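Local coordinates for putative cell invasion protein with MAC/Perforin domain (Bacteroides thetaiotaomicron VPI-5482, PDB 3KK7), which belongs to the membrane-attack complex/perforin family and, as a putative cell invasion protein, may act on membranes, though its precise role remains uncertain, at residues A[193-196]-A[197-201]; A[482-485]-A[486-489]. All coordinates share one frame; numbering follows the deposited sequence.

Contact 1 (A[193-196]-A[197-201]); sequences VDAL and YNSSM
Asp194 and Asn198 pair at the C-terminal end of helix 190-198, a helix terminus within the MACPF region where main-chain and side-chain bonding work together. In the backbone, the i to i+4 pattern still holds for Tyr197 N to Val193 O (3.2 Å) and for Asn198 N to Asp194 O (2.8 Å). It then fades: Ser199, the first residue to leave helical geometry, gives Ala195 O a weak bond from its N.

Side chains reinforce this last turn. Ser199 OG donates to the same Ala195 O at 2.8 Å, arriving in the carbonyl plane on a lone pair; its position between the backbone N and carbonyl carbon (chi1 69°) turns the hydroxyl back toward the helix, and two donors thus grip one carbonyl. On another side of the turn, Asn198 ND2 reaches Asp194 OD1 at 2.7 Å. The carboxylate and amide planes stand 62° apart, and the amide points its N-H at OD1 from above the carboxylate plane, while Asp194 OD1 lies almost within the plane of the amide. Asn198 OD1, at the other end of the amide, bonds to Tyr508 OH; with both ends held, the amide is fixed in its rotation.

Among the apolar contacts, the Tyr197 ring has Leu196 CB beside its CD2 and meets Phe355 edge-to-face, its hydroxyl bonding to Glu352. Ser200 begins the next helix as its N-cap, with OG bonded to Glu203 N. Beyond the link, the terminal methyl CE of selenomethionine Met201 comes back to 4.3 Å from Leu196 CD1.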
loop_
_atom_site.group_PDB
_atom_site.type_symbol
_atom_site.label_atom_id
_atom_site.label_comp_id
_atom_site.label_asym_id
_atom_site.label_seq_id
_atom_site.Cartn_x
_atom_site.Cartn_y
_atom_site.Cartn_z
ATOM N N VAL A 193 11.801 7.222 2.318
ATOM C CA VAL A 193 12.981 6.401 2.040
ATOM C C VAL A 193 13.442 5.736 3.317
ATOM O O VAL A 193 13.754 4.563 3.308
ATOM C CB VAL A 193 14.143 7.192 1.447
ATOM C CG1 VAL A 193 15.383 6.300 1.328
ATOM C CG2 VAL A 193 13.728 7.778 0.086
ATOM N N ASP A 194 13.439 6.468 4.421
ATOM C CA ASP A 194 13.767 5.876 5.710
ATOM C C ASP A 194 12.920 4.649 6.022
ATOM O O ASP A 194 13.452 3.632 6.432
ATOM C CB ASP A 194 13.595 6.884 6.847
ATOM C CG ASP A 194 13.965 6.299 8.208
ATOM O OD1 ASP A 194 15.170 6.191 8.497
ATOM O OD2 ASP A 194 13.055 5.949 8.988
ATOM N N ALA A 195 11.610 4.760 5.843
ATOM C CA ALA A 195 10.683 3.682 6.208
ATOM C C ALA A 195 10.886 2.504 5.283
ATOM O O ALA A 195 10.811 1.352 5.704
ATOM C CB ALA A 195 9.269 4.163 6.168
ATOM N N LEU A 196 11.233 2.806 4.039
ATOM C CA LEU A 196 11.458 1.790 3.010
ATOM C C LEU A 196 12.615 0.868 3.364
ATOM O O LEU A 196 12.510 -0.334 3.185
ATOM C CB LEU A 196 11.734 2.466 1.662
ATOM C CG LEU A 196 11.383 1.732 0.364
ATOM C CD1 LEU A 196 9.860 1.437 0.286
ATOM C CD2 LEU A 196 11.863 2.575 -0.859
ATOM N N TYR A 197 13.712 1.435 3.851
ATOM C CA TYR A 197 14.880 0.638 4.201
ATOM C C TYR A 197 15.078 0.330 5.681
ATOM O O TYR A 197 15.855 -0.553 5.994
ATOM C CB TYR A 197 16.163 1.269 3.635
ATOM C CG TYR A 197 16.309 0.990 2.167
ATOM C CD1 TYR A 197 16.775 -0.239 1.730
ATOM C CD2 TYR A 197 15.920 1.923 1.216
ATOM C CE1 TYR A 197 16.860 -0.529 0.389
ATOM C CE2 TYR A 197 16.017 1.645 -0.129
ATOM C CZ TYR A 197 16.485 0.414 -0.540
ATOM O OH TYR A 197 16.594 0.114 -1.880
ATOM N N ASN A 198 14.404 1.020 6.589
ATOM C CA ASN A 198 14.682 0.817 8.014
ATOM C C ASN A 198 13.563 0.192 8.823
ATOM O O ASN A 198 13.702 -0.001 10.019
ATOM C CB ASN A 198 15.144 2.116 8.666
ATOM C CG ASN A 198 16.449 2.611 8.085
ATOM O OD1 ASN A 198 17.361 1.830 7.811
ATOM N ND2 ASN A 198 16.543 3.911 7.884
ATOM N N SER A 199 12.467 -0.146 8.162
ATOM C CA SER A 199 11.378 -0.859 8.789
ATOM C C SER A 199 10.881 -1.873 7.751
ATOM O O SER A 199 11.386 -1.910 6.619
ATOM C CB SER A 199 10.277 0.116 9.253
ATOM O OG SER A 199 9.593 0.719 8.171
ATOM N N SER A 200 9.940 -2.715 8.165
ATOM C CA SER A 200 9.393 -3.720 7.284
ATOM C C SER A 200 8.285 -3.075 6.497
ATOM O O SER A 200 7.731 -2.066 6.908
ATOM C CB SER A 200 8.837 -4.904 8.079
ATOM O OG SER A 200 7.724 -4.519 8.873
HETATM N N MSE A 201 7.952 -3.654 5.362
HETATM C CA MSE A 201 6.839 -3.160 4.589
HETATM C C MSE A 201 5.553 -3.097 5.449
HETATM O O MSE A 201 4.733 -2.153 5.319
HETATM C CB MSE A 201 6.655 -4.042 3.349
HETATM C CG MSE A 201 5.495 -3.630 2.424
HETATM SE SE MSE A 201 5.680 -1.812 1.737
HETATM C CE MSE A 201 7.446 -2.044 0.906
HETATM O O HOH W 1 9.605 -1.194 3.912
#

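Contact 2 (A[482-485]-A[486-489])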
loop_
_atom_site.group_PDB
_atom_site.type_symbol
_atom_site.label_atom_id
_atom_site.label_comp_id
_atom_site.label_asym_id
_atom_site.label_seq_id
_atom_site.Cartn_x
_atom_site.Cartn_y
_atom_site.Cartn_z
ATOM N N PHE A 482 27.404 2.953 -7.075
ATOM C CA PHE A 482 27.376 4.408 -6.957
ATOM C C PHE A 482 26.273 4.824 -5.978
ATOM O O PHE A 482 25.307 4.075 -5.762
ATOM C CB PHE A 482 27.182 5.078 -8.323
ATOM C CG PHE A 482 25.791 4.950 -8.867
ATOM C CD1 PHE A 482 25.394 3.793 -9.529
ATOM C CD2 PHE A 482 24.869 5.984 -8.709
ATOM C CE1 PHE A 482 24.091 3.672 -10.040
ATOM C CE2 PHE A 482 23.558 5.871 -9.204
ATOM C CZ PHE A 482 23.163 4.717 -9.869
ATOM N N LYS A 483 26.434 6.010 -5.393
ATOM C CA LYS A 483 25.429 6.568 -4.509
ATOM C C LYS A 483 24.616 7.642 -5.198
ATOM O O LYS A 483 25.183 8.584 -5.733
ATOM C CB LYS A 483 26.074 7.165 -3.261
ATOM C CG LYS A 483 25.080 7.403 -2.158
ATOM C CD LYS A 483 25.739 7.843 -0.878
ATOM C CE LYS A 483 26.134 9.291 -0.939
ATOM N NZ LYS A 483 26.325 9.788 0.434
ATOM N N ASN A 484 23.291 7.512 -5.154
ATOM C CA ASN A 484 22.381 8.577 -5.576
ATOM C C ASN A 484 22.416 9.688 -4.525
ATOM O O ASN A 484 22.143 9.459 -3.352
ATOM C CB ASN A 484 20.960 8.026 -5.744
ATOM C CG ASN A 484 19.981 9.059 -6.260
ATOM O OD1 ASN A 484 19.791 10.112 -5.651
ATOM N ND2 ASN A 484 19.337 8.759 -7.383
ATOM N N ALA A 485 22.763 10.891 -4.955
ATOM C CA ALA A 485 22.941 12.009 -4.042
ATOM C C ALA A 485 21.621 12.525 -3.505
ATOM O O ALA A 485 21.558 12.958 -2.371
ATOM C CB ALA A 485 23.695 13.139 -4.729
ATOM N N ASN A 486 20.569 12.512 -4.317
ATOM C CA ASN A 486 19.266 12.981 -3.833
ATOM C C ASN A 486 18.748 12.110 -2.698
ATOM O O ASN A 486 18.175 12.615 -1.749
ATOM C CB ASN A 486 18.177 12.963 -4.926
ATOM C CG ASN A 486 18.420 13.965 -6.022
ATOM O OD1 ASN A 486 18.523 15.167 -5.776
ATOM N ND2 ASN A 486 18.490 13.474 -7.259
ATOM N N THR A 487 18.911 10.802 -2.831
ATOM C CA THR A 487 18.225 9.866 -1.960
ATOM C C THR A 487 19.149 9.136 -0.989
ATOM O O THR A 487 18.672 8.514 -0.063
ATOM C CB THR A 487 17.516 8.831 -2.816
ATOM O OG1 THR A 487 18.498 8.051 -3.504
ATOM C CG2 THR A 487 16.640 9.500 -3.835
ATOM N N ASN A 488 20.460 9.216 -1.217
ATOM C CA ASN A 488 21.468 8.505 -0.425
ATOM C C ASN A 488 21.329 6.990 -0.449
ATOM O O ASN A 488 21.583 6.315 0.531
ATOM C CB ASN A 488 21.567 9.071 1.003
ATOM C CG ASN A 488 22.422 10.347 1.054
ATOM O OD1 ASN A 488 23.557 10.350 0.565
ATOM N ND2 ASN A 488 21.883 11.428 1.626
ATOM N N ILE A 489 20.951 6.459 -1.598
ATOM C CA ILE A 489 20.881 5.020 -1.782
ATOM C C ILE A 489 22.113 4.589 -2.555
ATOM O O ILE A 489 22.546 5.269 -3.499
ATOM C CB ILE A 489 19.598 4.594 -2.526
ATOM C CG1 ILE A 489 18.371 5.042 -1.711
ATOM C CG2 ILE A 489 19.589 3.091 -2.760
ATOM C CD1 ILE A 489 17.054 4.785 -2.371
#
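Asn484 OD1 is the polar hub of this turn: it accepts a hydrogen bond from Thr487 N at 3.0 Å, with Asn486 N at 2.9 Å and Thr487 OG1 close by as well. Having CG anti to the backbone N (chi1 -177°) carries the amide over the loop that follows. The N-H of Thr487 comes from above the carbonyl plane rather than along a lone pair. At the other end of the amide, Asn484 ND2 bonds to Asp186, a carboxylate that also receives Asn486 ND2, so both asparagines are held against the same acid outside the hairpin.

The motif is a beta hairpin, with a tight turn running through Ala485 to Asn488 between strands 480-484 and 489-494. Three residues in right-handed helical conformation and then Asn488 in the left-handed one (phi 60°) together turn the chain back. Backbone bonds close it from Asn488 N to Asn484 O (2.7 Å) and from Asn484 N to Ile489 O (2.9 Å). Lys483 CA adds a CA-H...O contact to that same Ile489 O.

A bond between side chains links the first strand to the far side of the turn. Lys483 runs extended as far as CD, then bends at chi3 (77°), bringing NZ to Asn488 OD1 at 2.8 Å, where it stands tilted from the carbonyl plane. With an alanine here, Asn488 OD1 would probably be left without its ammonium mate and its amide set more free to turn. The ammonium group is thus held chiefly by a neutral amide oxygen, with Asp505 only a long, weak ionic partner. Within the hairpin, then, the turn is held by neutral amide and backbone groups together with this one ammonium, while Asp186 fixes the Asn484 and Asn486 amides from outside.

Overall arrangement
Followed from the N terminus, the chain reaches contact 1 first, where helix 190-198 ends and passes through a short link into helix 201-208 of the MACPF region. Contact 2 comes nearly three hundred residues later, where strand 480-484 turns back into strand 489-494 of the four-stranded D3 sheet. Each closes just a local turn, and the two stand in series, neither crossing nor enclosing the other. In space they meet nonetheless: their centres lie about 16 Å apart, and Tyr197 CE2 packs on Ile489 CD1 at 4.0 Å. A helix end from one region thus rests against a hairpin from the other, joining the MACPF and D3 parts.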